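Local coordinates for dTDP-4-dehydrorhamnose reductase (Bacillus anthracis, PDB 3SC6), which catalyses the NADP(H)-dependent interconversion of dTDP-4-dehydrorhamnose and dTDP-L-rhamnose, a reductase step in rhamnose biosynthesis, at residues A[16-30]-A[190-203]. Numbering follows the deposited sequence.
With NAP (NADP nicotinamide-adenine-dinucleotide phosphate), chain G.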
ATOM      1  N   GLN A  16       8.316   3.366   1.506  1.00 60.14           N
ATOM      2  CA  GLN A  16       7.801   2.946   2.811  1.00 61.50           C
ATOM      3  C   GLN A  16       7.798   1.428   3.006  1.00 60.57           C
ATOM      4  O   GLN A  16       8.299   0.944   4.021  1.00 61.11           O
ATOM      5  CB  GLN A  16       6.395   3.503   3.041  1.00 61.96           C
ATOM      6  CG  GLN A  16       6.322   5.022   3.060  1.00 65.70           C
ATOM      7  CD  GLN A  16       4.908   5.541   3.267  1.00 68.66           C
ATOM      8  OE1 GLN A  16       4.694   6.749   3.386  1.00 71.76           O
ATOM      9  NE2 GLN A  16       3.938   4.631   3.316  1.00 67.63           N
ATOM     10  N   LEU A  17       7.226   0.682   2.055  1.00 59.31           N
ATOM     11  CA  LEU A  17       7.181  -0.784   2.159  1.00 59.06           C
ATOM     12  C   LEU A  17       8.518  -1.450   1.923  1.00 59.27           C
ATOM     13  O   LEU A  17       9.036  -2.137   2.799  1.00 59.76           O
ATOM     14  CB  LEU A  17       6.177  -1.407   1.186  1.00 58.09           C
ATOM     15  CG  LEU A  17       4.693  -1.165   1.376  1.00 59.21           C
ATOM     16  CD1 LEU A  17       3.921  -1.884   0.278  1.00 57.39           C
ATOM     17  CD2 LEU A  17       4.283  -1.687   2.742  1.00 61.89           C
ATOM     18  N   GLY A  18       9.055  -1.265   0.722  1.00 59.06           N
ATOM     19  CA  GLY A  18      10.333  -1.852   0.345  1.00 59.66           C
ATOM     20  C   GLY A  18      11.407  -1.715   1.403  1.00 61.61           C
ATOM     21  O   GLY A  18      12.132  -2.665   1.690  1.00 62.31           O
ATOM     22  N   LYS A  19      11.507  -0.526   1.980  1.00 63.02           N
ATOM     23  CA  LYS A  19      12.494  -0.247   3.010  1.00 65.22           C
ATOM     24  C   LYS A  19      12.271  -1.110   4.256  1.00 65.22           C
ATOM     25  O   LYS A  19      13.229  -1.621   4.839  1.00 66.24           O
ATOM     26  CB  LYS A  19      12.426   1.239   3.382  1.00 67.23           C
ATOM     27  CG  LYS A  19      13.421   1.714   4.442  1.00 71.16           C
ATOM     28  CD  LYS A  19      14.867   1.573   3.997  1.00 73.88           C
ATOM     29  CE  LYS A  19      15.827   2.056   5.087  1.00 76.54           C
ATOM     30  NZ  LYS A  19      15.608   3.485   5.452  1.00 76.87           N
ATOM     31  N   GLN A  20      11.009  -1.286   4.645  1.00 63.82           N
ATOM     32  CA  GLN A  20      10.674  -2.077   5.833  1.00 64.07           C
ATOM     33  C   GLN A  20      10.391  -3.558   5.544  1.00 62.79           C
ATOM     34  O   GLN A  20      10.599  -4.406   6.407  1.00 63.04           O
ATOM     35  CB  GLN A  20       9.511  -1.415   6.578  1.00 64.38           C
ATOM     36  CG  GLN A  20       9.092  -2.108   7.865  1.00 65.18           C
ATOM     37  CD  GLN A  20       8.015  -1.337   8.609  1.00 65.89           C
ATOM     38  OE1 GLN A  20       7.631  -0.238   8.207  1.00 65.58           O
ATOM     39  NE2 GLN A  20       7.539  -1.899   9.714  1.00 67.59           N
ATOM     40  N   LEU A  21       9.916  -3.864   4.341  1.00 61.59           N
ATOM     41  CA  LEU A  21       9.625  -5.246   3.956  1.00 60.80           C
ATOM     42  C   LEU A  21      10.945  -6.000   3.865  1.00 61.97           C
ATOM     43  O   LEU A  21      11.061  -7.143   4.302  1.00 62.08           O
ATOM     44  CB  LEU A  21       8.902  -5.287   2.610  1.00 59.03           C
ATOM     45  CG  LEU A  21       8.551  -6.670   2.060  1.00 57.44           C
ATOM     46  CD1 LEU A  21       7.687  -7.452   3.041  1.00 56.14           C
ATOM     47  CD2 LEU A  21       7.854  -6.531   0.714  1.00 55.33           C
ATOM     48  N   GLN A  22      11.933  -5.330   3.285  1.00 63.25           N
ATOM     49  CA  GLN A  22      13.275  -5.864   3.112  1.00 65.02           C
ATOM     50  C   GLN A  22      13.880  -6.357   4.433  1.00 66.98           C
ATOM     51  O   GLN A  22      14.675  -7.294   4.445  1.00 67.97           O
ATOM     52  CB  GLN A  22      14.157  -4.756   2.536  1.00 66.01           C
ATOM     53  CG  GLN A  22      15.626  -5.091   2.377  1.00 69.02           C
ATOM     54  CD  GLN A  22      16.417  -3.911   1.833  1.00 72.25           C
ATOM     55  OE1 GLN A  22      15.842  -2.892   1.437  1.00 70.67           O
ATOM     56  NE2 GLN A  22      17.740  -4.042   1.807  1.00 75.28           N
ATOM     57  N   GLU A  23      13.500  -5.720   5.535  1.00 68.23           N
ATOM     58  CA  GLU A  23      14.007  -6.087   6.855  1.00 70.70           C
ATOM     59  C   GLU A  23      13.170  -7.134   7.574  1.00 70.62           C
ATOM     60  O   GLU A  23      13.666  -7.814   8.466  1.00 71.64           O
ATOM     61  CB  GLU A  23      14.045  -4.848   7.754  1.00 72.49           C
ATOM     62  CG  GLU A  23      14.929  -3.719   7.262  1.00 74.85           C
ATOM     63  CD  GLU A  23      14.888  -2.513   8.185  1.00 78.18           C
ATOM     64  OE1 GLU A  23      14.131  -2.552   9.180  1.00 79.76           O
ATOM     65  OE2 GLU A  23      15.600  -1.521   7.910  1.00 80.14           O
ATOM     66  N   GLU A  24      11.902  -7.261   7.197  1.00 69.82           N
ATOM     67  CA  GLU A  24      11.012  -8.224   7.848  1.00 70.22           C
ATOM     68  C   GLU A  24      10.928  -9.624   7.221  1.00 69.76           C
ATOM     69  O   GLU A  24      10.340 -10.529   7.814  1.00 69.75           O
ATOM     70  CB  GLU A  24       9.632  -7.595   8.044  1.00 69.82           C
ATOM     71  CG  GLU A  24       9.708  -6.352   8.935  1.00 70.60           C
ATOM     72  CD  GLU A  24       8.371  -5.686   9.163  1.00 70.27           C
ATOM     73  OE1 GLU A  24       7.354  -6.180   8.627  1.00 69.07           O
ATOM     74  OE2 GLU A  24       8.342  -4.666   9.887  1.00 70.53           O
ATOM     75  N   LEU A  25      11.495  -9.805   6.031  1.00 69.67           N
ATOM     76  CA  LEU A  25      11.478 -11.120   5.392  1.00 69.21           C
ATOM     77  C   LEU A  25      12.655 -11.881   5.987  1.00 70.96           C
ATOM     78  O   LEU A  25      13.782 -11.385   5.981  1.00 71.99           O
ATOM     79  CB  LEU A  25      11.611 -11.024   3.874  1.00 67.77           C
ATOM     80  CG  LEU A  25      10.479 -10.309   3.144  1.00 66.66           C
ATOM     81  CD1 LEU A  25      10.780 -10.232   1.655  1.00 65.95           C
ATOM     82  CD2 LEU A  25       9.156 -11.024   3.390  1.00 64.87           C
ATOM     83  N   ASN A  26      12.388 -13.075   6.510  1.00 71.39           N
ATOM     84  CA  ASN A  26      13.428 -13.896   7.125  1.00 73.13           C
ATOM     85  C   ASN A  26      14.561 -14.195   6.136  1.00 73.20           C
ATOM     86  O   ASN A  26      14.350 -14.886   5.140  1.00 72.15           O
ATOM     87  CB  ASN A  26      12.815 -15.197   7.661  1.00 73.31           C
ATOM     88  CG  ASN A  26      13.815 -16.056   8.413  1.00 75.29           C
ATOM     89  OD1 ASN A  26      14.970 -15.678   8.596  1.00 76.11           O
ATOM     90  ND2 ASN A  26      13.362 -17.214   8.874  1.00 76.95           N
ATOM     91  N   PRO A  27      15.771 -13.669   6.411  1.00 74.71           N
ATOM     92  CA  PRO A  27      16.919 -13.891   5.526  1.00 74.96           C
ATOM     93  C   PRO A  27      17.405 -15.340   5.479  1.00 75.57           C
ATOM     94  O   PRO A  27      18.082 -15.718   4.528  1.00 75.91           O
ATOM     95  CB  PRO A  27      18.000 -12.971   6.103  1.00 76.67           C
ATOM     96  CG  PRO A  27      17.612 -12.754   7.516  1.00 78.06           C
ATOM     97  CD  PRO A  27      16.120 -12.819   7.566  1.00 76.23           C
ATOM     98  N   GLU A  28      17.082 -16.135   6.495  1.00 76.54           N
ATOM     99  CA  GLU A  28      17.495 -17.541   6.520  1.00 77.54           C
ATOM    100  C   GLU A  28      16.375 -18.396   5.933  1.00 75.51           C
ATOM    101  O   GLU A  28      16.013 -19.437   6.471  1.00 75.84           O
ATOM    102  CB  GLU A  28      17.852 -17.994   7.938  1.00 79.80           C
ATOM    103  CG  GLU A  28      19.022 -17.228   8.545  1.00 83.40           C
ATOM    104  CD  GLU A  28      19.388 -17.720   9.934  1.00 89.26           C
ATOM    105  OE1 GLU A  28      18.700 -18.631  10.445  1.00 92.23           O
ATOM    106  OE2 GLU A  28      20.367 -17.198  10.516  1.00 92.16           O
ATOM    107  N   GLU A  29      15.846 -17.926   4.809  1.00 73.75           N
ATOM    108  CA  GLU A  29      14.765 -18.587   4.093  1.00 72.02           C
ATOM    109  C   GLU A  29      14.745 -18.087   2.649  1.00 70.18           C
ATOM    110  O   GLU A  29      14.506 -18.861   1.720  1.00 69.45           O
ATOM    111  CB  GLU A  29      13.421 -18.288   4.767  1.00 71.56           C
ATOM    112  CG  GLU A  29      12.216 -18.946   4.100  1.00 71.26           C
ATOM    113  CD  GLU A  29      10.892 -18.622   4.793  1.00 72.38           C
ATOM    114  OE1 GLU A  29      10.888 -17.849   5.777  1.00 72.87           O
ATOM    115  OE2 GLU A  29       9.850 -19.141   4.344  1.00 72.72           O
ATOM    116  N   TYR A  30      15.000 -16.789   2.473  1.00 69.16           N
ATOM    117  CA  TYR A  30      15.018 -16.168   1.155  1.00 67.43           C
ATOM    118  C   TYR A  30      16.259 -15.320   0.899  1.00 67.70           C
ATOM    119  O   TYR A  30      16.859 -14.787   1.830  1.00 68.62           O
ATOM    120  CB  TYR A  30      13.840 -15.197   1.012  1.00 66.08           C
ATOM    121  CG  TYR A  30      12.453 -15.770   1.151  1.00 65.90           C
ATOM    122  CD1 TYR A  30      11.792 -16.291   0.053  1.00 65.93           C
ATOM    123  CD2 TYR A  30      11.777 -15.730   2.363  1.00 67.15           C
ATOM    124  CE1 TYR A  30      10.512 -16.796   0.162  1.00 65.73           C
ATOM    125  CE2 TYR A  30      10.491 -16.231   2.482  1.00 66.35           C
ATOM    126  CZ  TYR A  30       9.865 -16.764   1.375  1.00 64.83           C
ATOM    127  OH  TYR A  30       8.591 -17.268   1.468  1.00 62.68           O
ATOM    128  N   TYR A 190      -0.681  -0.336   9.204  1.00 55.29           N
ATOM    129  CA  TYR A 190       0.742  -0.332   9.531  1.00 54.75           C
ATOM    130  C   TYR A 190       1.520  -1.398   8.764  1.00 53.27           C
ATOM    131  O   TYR A 190       1.255  -2.592   8.883  1.00 53.15           O
ATOM    132  CB  TYR A 190       0.956  -0.418  11.048  1.00 56.16           C
ATOM    133  CG  TYR A 190       2.396  -0.603  11.467  1.00 56.80           C
ATOM    134  CD1 TYR A 190       3.412   0.137  10.885  1.00 57.86           C
ATOM    135  CD2 TYR A 190       2.723  -1.422  12.539  1.00 59.61           C
ATOM    136  CE1 TYR A 190       4.726  -0.016  11.285  1.00 58.77           C
ATOM    137  CE2 TYR A 190       4.030  -1.562  12.960  1.00 59.97           C
ATOM    138  CZ  TYR A 190       5.026  -0.857  12.327  1.00 59.42           C
ATOM    139  OH  TYR A 190       6.327  -0.994  12.736  1.00 62.07           O
ATOM    140  N   VAL A 191       2.476  -0.927   7.967  1.00 51.85           N
ATOM    141  CA  VAL A 191       3.335  -1.777   7.138  1.00 50.54           C
ATOM    142  C   VAL A 191       3.710  -3.114   7.769  1.00 50.42           C
ATOM    143  O   VAL A 191       3.648  -4.143   7.110  1.00 50.39           O
ATOM    144  CB  VAL A 191       4.629  -1.031   6.741  1.00 50.84           C
ATOM    145  CG1 VAL A 191       5.560  -1.945   5.976  1.00 51.12           C
ATOM    146  CG2 VAL A 191       4.301   0.213   5.918  1.00 49.73           C
ATOM    147  N   ALA A 192       4.104  -3.111   9.036  1.00 51.42           N
ATOM    148  CA  ALA A 192       4.481  -4.359   9.701  1.00 52.21           C
ATOM    149  C   ALA A 192       3.370  -5.398   9.616  1.00 52.04           C
ATOM    150  O   ALA A 192       3.649  -6.570   9.365  1.00 52.95           O
ATOM    151  CB  ALA A 192       4.870  -4.115  11.137  1.00 53.34           C
ATOM    152  N   ASP A 193       2.121  -4.982   9.837  1.00 51.71           N
ATOM    153  CA  ASP A 193       0.982  -5.909   9.766  1.00 52.33           C
ATOM    154  C   ASP A 193       0.744  -6.363   8.321  1.00 51.00           C
ATOM    155  O   ASP A 193       0.359  -7.511   8.076  1.00 51.52           O
ATOM    156  CB  ASP A 193      -0.302  -5.294  10.345  1.00 52.87           C
ATOM    157  CG  ASP A 193      -0.203  -5.001  11.841  1.00 56.68           C
ATOM    158  OD1 ASP A 193       0.817  -5.358  12.464  1.00 59.84           O
ATOM    159  OD2 ASP A 193      -1.168  -4.433  12.399  1.00 60.43           O
ATOM    160  N   LEU A 194       0.964  -5.459   7.371  1.00 49.25           N
ATOM    161  CA  LEU A 194       0.782  -5.780   5.964  1.00 48.33           C
ATOM    162  C   LEU A 194       1.832  -6.807   5.545  1.00 48.28           C
ATOM    163  O   LEU A 194       1.510  -7.826   4.928  1.00 47.43           O
ATOM    164  CB  LEU A 194       0.913  -4.523   5.098  1.00 47.68           C
ATOM    165  CG  LEU A 194       0.760  -4.754   3.592  1.00 47.15           C
ATOM    166  CD1 LEU A 194      -0.582  -5.401   3.295  1.00 46.77           C
ATOM    167  CD2 LEU A 194       0.913  -3.452   2.823  1.00 46.51           C
ATOM    168  N   ASN A 195       3.090  -6.534   5.885  1.00 48.67           N
ATOM    169  CA  ASN A 195       4.185  -7.439   5.540  1.00 49.48           C
ATOM    170  C   ASN A 195       3.959  -8.831   6.099  1.00 49.95           C
ATOM    171  O   ASN A 195       4.311  -9.819   5.457  1.00 49.90           O
ATOM    172  CB  ASN A 195       5.531  -6.875   6.000  1.00 50.42           C
ATOM    173  CG  ASN A 195       5.900  -5.581   5.285  1.00 51.30           C
ATOM    174  OD1 ASN A 195       5.312  -5.237   4.253  1.00 50.81           O
ATOM    175  ND2 ASN A 195       6.904  -4.879   5.806  1.00 52.85           N
ATOM    176  N   VAL A 196       3.370  -8.913   7.290  1.00 50.14           N
ATOM    177  CA  VAL A 196       3.105 -10.206   7.898  1.00 50.92           C
ATOM    178  C   VAL A 196       2.157 -10.986   7.008  1.00 50.33           C
ATOM    179  O   VAL A 196       2.327 -12.185   6.813  1.00 50.99           O
ATOM    180  CB  VAL A 196       2.487 -10.082   9.311  1.00 52.03           C
ATOM    181  CG1 VAL A 196       2.075 -11.444   9.836  1.00 51.85           C
ATOM    182  CG2 VAL A 196       3.455  -9.405  10.263  1.00 53.78           C
ATOM    183  N   MET A 197       1.173 -10.291   6.442  1.00 49.66           N
ATOM    184  CA  MET A 197       0.195 -10.938   5.573  1.00 49.11           C
ATOM    185  C   MET A 197       0.814 -11.275   4.214  1.00 47.06           C
ATOM    186  O   MET A 197       0.565 -12.346   3.668  1.00 47.54           O
ATOM    187  CB  MET A 197      -1.040 -10.054   5.400  1.00 48.79           C
ATOM    188  CG  MET A 197      -2.178 -10.733   4.665  1.00 50.05           C
ATOM    189  SD  MET A 197      -2.725 -12.223   5.549  1.00 55.58           S
ATOM    190  CE  MET A 197      -3.203 -11.527   7.130  1.00 53.13           C
ATOM    191  N   ILE A 198       1.609 -10.363   3.666  1.00 45.47           N
ATOM    192  CA  ILE A 198       2.261 -10.601   2.375  1.00 44.51           C
ATOM    193  C   ILE A 198       3.101 -11.862   2.487  1.00 44.80           C
ATOM    194  O   ILE A 198       3.061 -12.743   1.630  1.00 44.72           O
ATOM    195  CB  ILE A 198       3.188  -9.428   1.969  1.00 44.08           C
ATOM    196  CG1 ILE A 198       2.376  -8.148   1.762  1.00 43.73           C
ATOM    197  CG2 ILE A 198       3.922  -9.754   0.686  1.00 43.10           C
ATOM    198  CD1 ILE A 198       3.206  -6.945   1.380  1.00 45.34           C
ATOM    199  N   ASN A 199       3.851 -11.934   3.575  1.00 45.97           N
ATOM    200  CA  ASN A 199       4.719 -13.061   3.863  1.00 47.31           C
ATOM    201  C   ASN A 199       3.913 -14.374   3.855  1.00 46.98           C
ATOM    202  O   ASN A 199       4.360 -15.383   3.313  1.00 47.21           O
ATOM    203  CB  ASN A 199       5.370 -12.846   5.241  1.00 48.75           C
ATOM    204  CG  ASN A 199       6.393 -13.899   5.585  1.00 50.52           C
ATOM    205  OD1 ASN A 199       6.931 -14.570   4.710  1.00 53.44           O
ATOM    206  ND2 ASN A 199       6.720 -14.003   6.862  1.00 56.50           N
ATOM    207  N   LYS A 200       2.719 -14.347   4.443  1.00 46.68           N
ATOM    208  CA  LYS A 200       1.861 -15.535   4.503  1.00 47.95           C
ATOM    209  C   LYS A 200       1.361 -15.945   3.117  1.00 46.44           C
ATOM    210  O   LYS A 200       1.308 -17.133   2.800  1.00 46.43           O
ATOM    211  CB  LYS A 200       0.709 -15.310   5.494  1.00 49.12           C
ATOM    212  CG  LYS A 200       1.207 -15.058   6.936  1.00 52.89           C
ATOM    213  CD  LYS A 200       0.097 -14.718   7.945  1.00 57.39           C
ATOM    214  CE  LYS A 200      -0.924 -15.828   8.116  1.00 61.26           C
ATOM    215  NZ  LYS A 200      -0.315 -17.099   8.619  1.00 65.73           N
ATOM    216  N   LEU A 201       1.021 -14.962   2.285  1.00 45.46           N
ATOM    217  CA  LEU A 201       0.537 -15.240   0.926  1.00 44.85           C
ATOM    218  C   LEU A 201       1.602 -15.815  -0.010  1.00 44.61           C
ATOM    219  O   LEU A 201       1.303 -16.696  -0.814  1.00 44.05           O
ATOM    220  CB  LEU A 201      -0.049 -13.979   0.282  1.00 44.24           C
ATOM    221  CG  LEU A 201      -1.312 -13.362   0.890  1.00 45.33           C
ATOM    222  CD1 LEU A 201      -1.631 -12.029   0.226  1.00 45.24           C
ATOM    223  CD2 LEU A 201      -2.492 -14.331   0.783  1.00 44.89           C
ATOM    224  N   ILE A 202       2.838 -15.326   0.089  1.00 44.66           N
ATOM    225  CA  ILE A 202       3.911 -15.825  -0.787  1.00 44.86           C
ATOM    226  C   ILE A 202       4.278 -17.304  -0.558  1.00 45.71           C
ATOM    227  O   ILE A 202       4.820 -17.941  -1.459  1.00 46.97           O
ATOM    228  CB  ILE A 202       5.156 -14.889  -0.812  1.00 45.25           C
ATOM    229  CG1 ILE A 202       5.923 -14.922   0.505  1.00 46.35           C
ATOM    230  CG2 ILE A 202       4.733 -13.453  -1.117  1.00 43.52           C
ATOM    231  CD1 ILE A 202       7.124 -13.999   0.510  1.00 43.97           C
ATOM    232  N   HIS A 203       3.994 -17.849   0.629  1.00 46.10           N
ATOM    233  CA  HIS A 203       4.291 -19.274   0.909  1.00 46.50           C
ATOM    234  C   HIS A 203       3.239 -20.211   0.320  1.00 46.26           C
ATOM    235  O   HIS A 203       3.377 -21.425   0.405  1.00 47.67           O
ATOM    236  CB  HIS A 203       4.398 -19.568   2.410  1.00 47.05           C
ATOM    237  CG  HIS A 203       5.598 -18.971   3.070  1.00 48.61           C
ATOM    238  ND1 HIS A 203       5.620 -17.690   3.576  1.00 49.90           N
ATOM    239  CD2 HIS A 203       6.813 -19.504   3.344  1.00 50.43           C
ATOM    240  CE1 HIS A 203       6.804 -17.451   4.112  1.00 50.51           C
ATOM    241  NE2 HIS A 203       7.545 -18.537   3.986  1.00 51.06           N
TER
HETATM  242  PA  NAP G 285       6.467   5.126  -1.817  1.00 60.45           P
HETATM  243  O1A NAP G 285       6.261   6.269  -2.781  1.00 59.85           O
HETATM  244  O2A NAP G 285       7.330   5.338  -0.592  1.00 58.79           O
HETATM  245  O5B NAP G 285       7.047   3.857  -2.620  1.00 59.65           O
HETATM  246  C5B NAP G 285       7.110   3.824  -4.043  1.00 59.18           C
HETATM  247  C4B NAP G 285       8.567   3.691  -4.469  1.00 58.22           C
HETATM  248  O4B NAP G 285       8.642   3.417  -5.877  1.00 57.98           O
HETATM  249  C3B NAP G 285       9.361   4.971  -4.210  1.00 57.50           C
HETATM  250  O3B NAP G 285      10.504   4.726  -3.387  1.00 55.08           O
HETATM  251  C2B NAP G 285       9.795   5.431  -5.583  1.00 57.55           C
HETATM  252  O2B NAP G 285      11.094   6.023  -5.566  1.00 58.30           O
HETATM  253  C1B NAP G 285       9.753   4.145  -6.397  1.00 56.91           C
HETATM  254  N9A NAP G 285       9.713   4.403  -7.862  1.00 54.53           N
HETATM  255  C8A NAP G 285       9.247   5.498  -8.494  1.00 52.90           C
HETATM  256  N7A NAP G 285       9.427   5.340  -9.825  1.00 52.32           N
HETATM  257  C5A NAP G 285      10.017   4.146 -10.017  1.00 51.54           C
HETATM  258  C6A NAP G 285      10.476   3.400 -11.213  1.00 49.70           C
HETATM  259  N6A NAP G 285      10.324   3.922 -12.454  1.00 48.31           N
HETATM  260  N1A NAP G 285      11.040   2.184 -11.031  1.00 49.94           N
HETATM  261  C2A NAP G 285      11.185   1.671  -9.793  1.00 52.23           C
HETATM  262  N3A NAP G 285      10.777   2.337  -8.693  1.00 52.47           N
HETATM  263  C4A NAP G 285      10.198   3.563  -8.780  1.00 52.90           C
HETATM  264  O3  NAP G 285       5.018   4.585  -1.350  1.00 61.63           O
HETATM  265  PN  NAP G 285       4.801   3.154  -0.621  1.00 61.32           P
HETATM  266  O1N NAP G 285       3.644   3.300   0.338  1.00 62.92           O
HETATM  267  O2N NAP G 285       6.122   2.601  -0.148  1.00 59.73           O
HETATM  268  O5D NAP G 285       4.314   2.220  -1.832  1.00 65.90           O
HETATM  269  C5D NAP G 285       3.805   0.910  -1.581  1.00 67.98           C
HETATM  270  C4D NAP G 285       2.635   0.601  -2.513  1.00 68.93           C
HETATM  271  O4D NAP G 285       1.392   0.715  -1.803  1.00 69.89           O
HETATM  272  C3D NAP G 285       2.556   1.547  -3.708  1.00 68.88           C
HETATM  273  O3D NAP G 285       2.532   0.800  -4.927  1.00 67.59           O
HETATM  274  C2D NAP G 285       1.263   2.314  -3.532  1.00 68.85           C
HETATM  275  O2D NAP G 285       0.624   2.507  -4.794  1.00 66.20           O
HETATM  276  C1D NAP G 285       0.439   1.443  -2.589  1.00 70.70           C
HETATM  277  N1N NAP G 285      -0.472   2.208  -1.724  1.00 73.35           N
HETATM  278  C2N NAP G 285       0.017   3.126  -0.873  1.00 75.20           C
HETATM  279  C3N NAP G 285      -0.834   3.856  -0.043  1.00 76.06           C
HETATM  280  C7N NAP G 285      -0.254   4.880   0.896  1.00 76.52           C
HETATM  281  O7N NAP G 285       0.947   5.103   0.860  1.00 76.95           O
HETATM  282  N7N NAP G 285      -1.045   5.525   1.752  1.00 77.08           N
HETATM  283  C4N NAP G 285      -2.204   3.618  -0.102  1.00 75.71           C
HETATM  284  C5N NAP G 285      -2.684   2.662  -0.982  1.00 74.59           C
HETATM  285  C6N NAP G 285      -1.790   1.963  -1.786  1.00 74.04           C
HETATM  286  P2B NAP G 285      11.271   7.620  -5.711  1.00 58.86           P
HETATM  287  O1X NAP G 285      12.728   7.829  -5.378  1.00 60.87           O
HETATM  288  O2X NAP G 285      10.915   7.918  -7.148  1.00 60.63           O
HETATM  289  O3X NAP G 285      10.307   8.198  -4.705  1.00 57.85           O
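Asn195 is a knob of helix 191-202 set into helix 16-24, the first helix of the Rossmann fold: its amide enters a hole made by Leu17, Gln20, Leu21 and Glu24, where the helix segments cross at -60°. Asn195 ND2 donates to Glu24 OE1 at 3.1 Å, almost within its own amide plane but from well above the carboxylate, the two planes lying 75° apart. The other carboxylate oxygen, OE2, accepts a hydrogen bond from Gln20 NE2 on its syn side, so both oxygens are held and the carboxylate's rotation is restrained. Gln20, extended with CG anti to the backbone N, reaches over Val191, where Gln20 OE1 lies 3.4 Å from Val191 CB; the same oxygen accepts a hydrogen bond from Lys159 N. One turn earlier, Leu17 divides its branches: CD2 packs against Val191 CG1 at 3.5 Å and Leu194 CD2, while CD1 touches C5D of NADP. The backbone N atoms of Gln16 and Leu17 bind the cofactor's pyrophosphate, as expected at this helix's N-terminal end. At the far end the Tyr30 ring turns its edge toward the His203 face, planes 68° apart, and beside it His203 ND1 bonds back to Asn199 O at 2.6 Å.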